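Local structure of penicillin binding protein 2X (Streptococcus thermophilus, 5U47) at residues 615-629 with 639-653. The protein probably acts as a septal transpeptidase that cross-links peptidoglycan strands during cell division, and is a target of beta-lactam antibiotics. The protein carries 1 engineered substitution. Residues are numbered along the deposited sequence; the frame is centred on the assembly and turned at random.
Sequences HPIVLGVGNKIEKVS and NEQILIMTNEFTELP
Leu619 lies across the ring of Phe649, its CB directly over the centre of one face in a CH-pi contact, 3.7 Å from the centroid. The leucine's CD2 continues past the ring to meet Pro653 CG at 3.8 Å, while Pro653 CD sits at the ring edge, in plane. Strand 641-646 runs between its two neighbours, parallel to 615-619 and antiparallel to 625-628. At the end of the parallel pair Thr646 acts as a clasp: with OG1 between its backbone N and carbonyl carbon (chi1 70°), the hydroxyl donates to Leu619 O at 2.9 Å and accepts from Gly622 N. Leu619 O also takes Thr646 N, so two donors grip one carbonyl. A classic beta bulge interrupts the antiparallel side, where Glu626 N and Lys627 N both reach Met645 O. The methionine, bent at chi3 (77°), places CE 3.5 Å from Glu626 OE2 and against Lys627 CD. Farther along, Ser629 OG substitutes for a backbone acceptor, receiving Leu643 N in a nearly straight bond (2.9 Å, 175°). At the far end Asn639 CA stands 3.8 Å from the centroid of the His615 ring, over its face, and a water joins His615 NE2 to Asn639 OD1, which also accepts from Lys453 N. Ile644, on the face that carries Pro616 and Val628, sets its CG2 3.5 Å from Ile625 CG1. This three-stranded sheet belongs to the first PASTA domain: helix 602-611 packs against Pro616, Ile625 and Ile644, whereas Lys627 and Leu643 on the opposite face meet helix 660-670, which Ser629 also touches.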
loop_
_atom_site.group_PDB
_atom_site.type_symbol
_atom_site.label_atom_id
_atom_site.label_comp_id
_atom_site.label_asym_id
_atom_site.label_seq_id
_atom_site.Cartn_x
_atom_site.Cartn_y
_atom_site.Cartn_z
ATOM N N HIS A 615 -5.693 -5.929 14.587
ATOM C CA HIS A 615 -5.853 -7.036 13.619
ATOM C C HIS A 615 -7.302 -7.521 13.687
ATOM O O HIS A 615 -7.615 -8.461 14.425
ATOM C CB HIS A 615 -4.902 -8.211 13.912
ATOM C CG HIS A 615 -3.449 -7.892 13.727
ATOM N ND1 HIS A 615 -2.453 -8.773 14.087
ATOM C CD2 HIS A 615 -2.824 -6.779 13.271
ATOM C CE1 HIS A 615 -1.279 -8.239 13.804
ATOM N NE2 HIS A 615 -1.476 -7.028 13.311
ATOM N N PRO A 616 -8.198 -6.867 12.930
ATOM C CA PRO A 616 -9.590 -7.239 12.976
ATOM C C PRO A 616 -9.909 -8.457 12.125
ATOM O O PRO A 616 -9.229 -8.724 11.139
ATOM C CB PRO A 616 -10.280 -6.014 12.380
ATOM C CG PRO A 616 -9.315 -5.502 11.385
ATOM C CD PRO A 616 -7.955 -5.779 11.965
ATOM N N ILE A 617 -10.928 -9.199 12.539
ATOM C CA ILE A 617 -11.446 -10.334 11.779
ATOM C C ILE A 617 -12.927 -10.009 11.553
ATOM O O ILE A 617 -13.698 -9.893 12.530
ATOM C CB ILE A 617 -11.359 -11.658 12.554
ATOM C CG1 ILE A 617 -9.897 -11.993 12.881
ATOM C CG2 ILE A 617 -12.012 -12.759 11.742
ATOM C CD1 ILE A 617 -9.736 -13.106 13.896
ATOM N N VAL A 618 -13.307 -9.846 10.288
ATOM C CA VAL A 618 -14.674 -9.500 9.922
ATOM C C VAL A 618 -15.417 -10.805 9.683
ATOM O O VAL A 618 -14.981 -11.620 8.854
ATOM C CB VAL A 618 -14.703 -8.593 8.685
ATOM C CG1 VAL A 618 -16.126 -8.335 8.199
ATOM C CG2 VAL A 618 -14.017 -7.263 9.007
ATOM N N LEU A 619 -16.502 -11.019 10.438
ATOM C CA LEU A 619 -17.293 -12.239 10.325
ATOM C C LEU A 619 -18.532 -12.004 9.481
ATOM O O LEU A 619 -19.418 -11.211 9.854
ATOM C CB LEU A 619 -17.725 -12.747 11.701
ATOM C CG LEU A 619 -16.621 -13.013 12.722
ATOM C CD1 LEU A 619 -17.220 -13.348 14.070
ATOM C CD2 LEU A 619 -15.698 -14.129 12.255
ATOM N N GLY A 620 -18.605 -12.693 8.346
ATOM C CA GLY A 620 -19.776 -12.578 7.493
ATOM C C GLY A 620 -19.658 -11.544 6.392
ATOM O O GLY A 620 -18.604 -10.969 6.181
ATOM N N VAL A 621 -20.782 -11.292 5.721
ATOM C CA VAL A 621 -20.823 -10.433 4.538
ATOM C C VAL A 621 -21.762 -9.242 4.605
ATOM O O VAL A 621 -21.923 -8.552 3.613
ATOM C CB VAL A 621 -21.213 -11.277 3.306
ATOM C CG1 VAL A 621 -20.153 -12.335 3.054
ATOM C CG2 VAL A 621 -22.585 -11.933 3.486
ATOM N N GLY A 622 -22.396 -9.018 5.757
ATOM C CA GLY A 622 -23.321 -7.894 5.915
ATOM C C GLY A 622 -22.633 -6.539 5.875
ATOM O O GLY A 622 -21.430 -6.430 6.159
ATOM N N ASN A 623 -23.400 -5.503 5.528
ATOM C CA ASN A 623 -22.869 -4.147 5.455
ATOM C C ASN A 623 -22.959 -3.349 6.773
ATOM O O ASN A 623 -22.688 -2.158 6.780
ATOM C CB ASN A 623 -23.501 -3.354 4.300
ATOM C CG ASN A 623 -24.989 -3.152 4.456
ATOM O OD1 ASN A 623 -25.589 -3.577 5.434
ATOM N ND2 ASN A 623 -25.589 -2.487 3.485
ATOM N N LYS A 624 -23.299 -4.004 7.879
ATOM C CA LYS A 624 -23.395 -3.311 9.168
ATOM C C LYS A 624 -22.706 -4.108 10.249
ATOM O O LYS A 624 -22.804 -5.337 10.274
ATOM C CB LYS A 624 -24.851 -3.154 9.626
ATOM C CG LYS A 624 -25.820 -2.476 8.666
ATOM C CD LYS A 624 -25.474 -1.025 8.406
ATOM C CE LYS A 624 -26.514 -0.384 7.490
ATOM N NZ LYS A 624 -26.088 0.966 7.026
ATOM N N ILE A 625 -22.048 -3.398 11.165
ATOM C CA ILE A 625 -21.468 -4.033 12.344
ATOM C C ILE A 625 -22.588 -4.283 13.377
ATOM O O ILE A 625 -23.264 -3.340 13.802
ATOM C CB ILE A 625 -20.369 -3.159 12.957
ATOM C CG1 ILE A 625 -19.186 -3.142 11.999
ATOM C CG2 ILE A 625 -19.962 -3.683 14.336
ATOM C CD1 ILE A 625 -18.023 -2.281 12.440
ATOM N N GLU A 626 -22.767 -5.544 13.766
ATOM C CA GLU A 626 -23.765 -5.929 14.757
ATOM C C GLU A 626 -23.138 -6.122 16.144
ATOM O O GLU A 626 -23.718 -5.706 17.146
ATOM C CB GLU A 626 -24.485 -7.193 14.310
ATOM C CG GLU A 626 -25.578 -7.645 15.251
ATOM C CD GLU A 626 -26.336 -8.841 14.716
ATOM O OE1 GLU A 626 -26.660 -8.863 13.506
ATOM O OE2 GLU A 626 -26.612 -9.762 15.511
ATOM N N LYS A 627 -21.980 -6.776 16.208
ATOM C CA LYS A 627 -21.279 -6.971 17.484
ATOM C C LYS A 627 -19.785 -6.888 17.297
ATOM O O LYS A 627 -19.266 -7.157 16.190
ATOM C CB LYS A 627 -21.602 -8.327 18.104
ATOM C CG LYS A 627 -23.019 -8.464 18.598
ATOM C CD LYS A 627 -23.270 -9.836 19.191
ATOM C CE LYS A 627 -24.746 -9.997 19.518
ATOM N NZ LYS A 627 -25.045 -11.365 20.001
ATOM N N VAL A 628 -19.097 -6.530 18.379
ATOM C CA VAL A 628 -17.632 -6.442 18.382
ATOM C C VAL A 628 -17.137 -7.107 19.662
ATOM O O VAL A 628 -17.779 -6.964 20.721
ATOM C CB VAL A 628 -17.150 -4.978 18.301
ATOM C CG1 VAL A 628 -15.641 -4.913 18.111
ATOM C CG2 VAL A 628 -17.845 -4.250 17.150
ATOM N N SER A 629 -15.997 -7.806 19.583
ATOM C CA SER A 629 -15.466 -8.564 20.739
ATOM C C SER A 629 -14.827 -7.712 21.848
ATOM O O SER A 629 -14.446 -8.249 22.888
ATOM C CB SER A 629 -14.461 -9.616 20.279
ATOM O OG SER A 629 -13.290 -9.023 19.755
ATOM N N ASN A 639 -1.494 -4.861 17.526
ATOM C CA ASN A 639 -1.571 -6.238 17.030
ATOM C C ASN A 639 -2.618 -7.105 17.700
ATOM O O ASN A 639 -2.670 -8.292 17.432
ATOM C CB ASN A 639 -0.188 -6.896 17.100
ATOM C CG ASN A 639 0.862 -6.020 16.467
ATOM O OD1 ASN A 639 0.704 -5.621 15.311
ATOM N ND2 ASN A 639 1.906 -5.659 17.231
ATOM N N GLU A 640 -3.456 -6.521 18.554
ATOM C CA GLU A 640 -4.482 -7.298 19.190
ATOM C C GLU A 640 -5.538 -7.720 18.134
ATOM O O GLU A 640 -5.934 -6.944 17.286
ATOM C CB GLU A 640 -5.111 -6.515 20.341
ATOM C CG GLU A 640 -6.236 -7.250 21.047
ATOM C CD GLU A 640 -6.688 -6.554 22.320
ATOM O OE1 GLU A 640 -5.945 -5.687 22.836
ATOM O OE2 GLU A 640 -7.780 -6.891 22.802
ATOM N N GLN A 641 -5.945 -8.979 18.212
ATOM C CA GLN A 641 -6.908 -9.548 17.298
ATOM C C GLN A 641 -8.302 -9.393 17.886
ATOM O O GLN A 641 -8.546 -9.804 19.013
ATOM C CB GLN A 641 -6.594 -11.021 17.113
ATOM C CG GLN A 641 -7.418 -11.747 16.064
ATOM C CD GLN A 641 -7.151 -13.238 16.135
ATOM O OE1 GLN A 641 -7.697 -13.930 16.998
ATOM N NE2 GLN A 641 -6.274 -13.732 15.254
ATOM N N ILE A 642 -9.220 -8.823 17.115
ATOM C CA ILE A 642 -10.587 -8.637 17.576
ATOM C C ILE A 642 -11.566 -9.146 16.527
ATOM O O ILE A 642 -11.215 -9.263 15.342
ATOM C CB ILE A 642 -10.892 -7.156 17.914
ATOM C CG1 ILE A 642 -10.927 -6.288 16.652
ATOM C CG2 ILE A 642 -9.896 -6.633 18.954
ATOM C CD1 ILE A 642 -11.561 -4.935 16.875
ATOM N N LEU A 643 -12.787 -9.446 16.966
ATOM C CA LEU A 643 -13.839 -9.911 16.064
ATOM C C LEU A 643 -14.859 -8.810 15.812
ATOM O O LEU A 643 -15.270 -8.128 16.746
ATOM C CB LEU A 643 -14.588 -11.080 16.655
ATOM C CG LEU A 643 -13.838 -12.344 17.029
ATOM C CD1 LEU A 643 -14.836 -13.330 17.624
ATOM C CD2 LEU A 643 -13.124 -12.929 15.816
ATOM N N ILE A 644 -15.252 -8.657 14.555
ATOM C CA ILE A 644 -16.299 -7.727 14.133
ATOM C C ILE A 644 -17.336 -8.625 13.472
ATOM O O ILE A 644 -17.092 -9.170 12.385
ATOM C CB ILE A 644 -15.787 -6.675 13.131
ATOM C CG1 ILE A 644 -14.731 -5.773 13.770
ATOM C CG2 ILE A 644 -16.927 -5.804 12.607
ATOM C CD1 ILE A 644 -14.040 -4.865 12.765
ATOM N N MET A 645 -18.475 -8.823 14.133
ATOM C CA MET A 645 -19.534 -9.654 13.549
ATOM C C MET A 645 -20.490 -8.767 12.780
ATOM O O MET A 645 -21.082 -7.866 13.353
ATOM C CB MET A 645 -20.306 -10.429 14.602
ATOM C CG MET A 645 -21.219 -11.517 14.018
ATOM S SD MET A 645 -22.156 -12.348 15.312
ATOM C CE MET A 645 -23.410 -11.123 15.659
ATOM N N THR A 646 -20.648 -9.037 11.490
ATOM C CA THR A 646 -21.545 -8.235 10.668
ATOM C C THR A 646 -22.961 -8.744 10.847
ATOM O O THR A 646 -23.185 -9.775 11.488
ATOM C CB THR A 646 -21.202 -8.315 9.175
ATOM O OG1 THR A 646 -21.522 -9.622 8.678
ATOM C CG2 THR A 646 -19.734 -8.003 8.949
ATOM N N ASN A 647 -23.911 -8.038 10.238
ATOM C CA ASN A 647 -25.314 -8.427 10.338
ATOM C C ASN A 647 -25.716 -9.588 9.411
ATOM O O ASN A 647 -26.867 -9.985 9.416
ATOM C CB ASN A 647 -26.255 -7.225 10.151
ATOM C CG ASN A 647 -26.171 -6.608 8.777
ATOM O OD1 ASN A 647 -25.125 -6.625 8.123
ATOM N ND2 ASN A 647 -27.264 -6.008 8.352
ATOM N N GLU A 648 -24.788 -10.123 8.618
ATOM C CA GLU A 648 -25.092 -11.295 7.779
ATOM C C GLU A 648 -23.943 -12.288 7.893
ATOM O O GLU A 648 -22.959 -12.215 7.156
ATOM C CB GLU A 648 -25.363 -10.914 6.332
ATOM C CG GLU A 648 -25.780 -12.117 5.501
ATOM C CD GLU A 648 -26.172 -11.766 4.084
ATOM O OE1 GLU A 648 -26.038 -10.584 3.697
ATOM O OE2 GLU A 648 -26.605 -12.688 3.357
ATOM N N PHE A 649 -24.102 -13.229 8.814
ATOM C CA PHE A 649 -23.054 -14.191 9.157
ATOM C C PHE A 649 -23.684 -15.568 9.345
ATOM O O PHE A 649 -24.326 -15.826 10.364
ATOM C CB PHE A 649 -22.326 -13.679 10.420
ATOM C CG PHE A 649 -21.268 -14.610 10.966
ATOM C CD1 PHE A 649 -20.313 -15.173 10.132
ATOM C CD2 PHE A 649 -21.193 -14.858 12.327
ATOM C CE1 PHE A 649 -19.327 -16.009 10.640
ATOM C CE2 PHE A 649 -20.204 -15.687 12.844
ATOM C CZ PHE A 649 -19.270 -16.264 11.999
ATOM N N THR A 650 -23.496 -16.435 8.350
ATOM C CA THR A 650 -24.123 -17.762 8.346
ATOM C C THR A 650 -23.211 -18.968 8.128
ATOM O O THR A 650 -23.669 -20.099 8.290
ATOM C CB THR A 650 -25.179 -17.843 7.225
ATOM O OG1 THR A 650 -24.527 -17.671 5.962
ATOM C CG2 THR A 650 -26.271 -16.776 7.406
ATOM N N GLU A 651 -21.963 -18.744 7.724
ATOM C CA GLU A 651 -21.000 -19.831 7.465
ATOM C C GLU A 651 -19.799 -19.801 8.417
ATOM O O GLU A 651 -19.323 -18.727 8.789
ATOM C CB GLU A 651 -20.488 -19.748 6.025
ATOM C CG GLU A 651 -21.534 -20.041 4.956
ATOM C CD GLU A 651 -20.956 -20.027 3.536
ATOM O OE1 GLU A 651 -19.864 -19.458 3.320
ATOM O OE2 GLU A 651 -21.605 -20.585 2.622
ATOM N N LEU A 652 -19.310 -20.990 8.785
ATOM C CA LEU A 652 -18.169 -21.127 9.674
ATOM C C LEU A 652 -16.921 -20.548 9.013
ATOM O O LEU A 652 -16.620 -20.881 7.863
ATOM C CB LEU A 652 -17.897 -22.602 9.974
ATOM C CG LEU A 652 -16.821 -22.915 11.018
ATOM C CD1 LEU A 652 -17.222 -22.367 12.382
ATOM C CD2 LEU A 652 -16.637 -24.420 11.094
ATOM N N PRO A 653 -16.205 -19.662 9.711
ATOM C CA PRO A 653 -14.968 -19.125 9.149
ATOM C C PRO A 653 -13.797 -20.096 9.166
ATOM O O PRO A 653 -13.868 -21.126 9.802
ATOM C CB PRO A 653 -14.598 -17.992 10.122
ATOM C CG PRO A 653 -15.843 -17.687 10.878
ATOM C CD PRO A 653 -16.641 -18.938 10.917
HETATM O O HOH W 1 -0.118 -4.621 12.807
HETATM O O HOH W 2 -25.102 -11.470 12.431
HETATM O O HOH W 3 -11.212 -9.824 21.106
#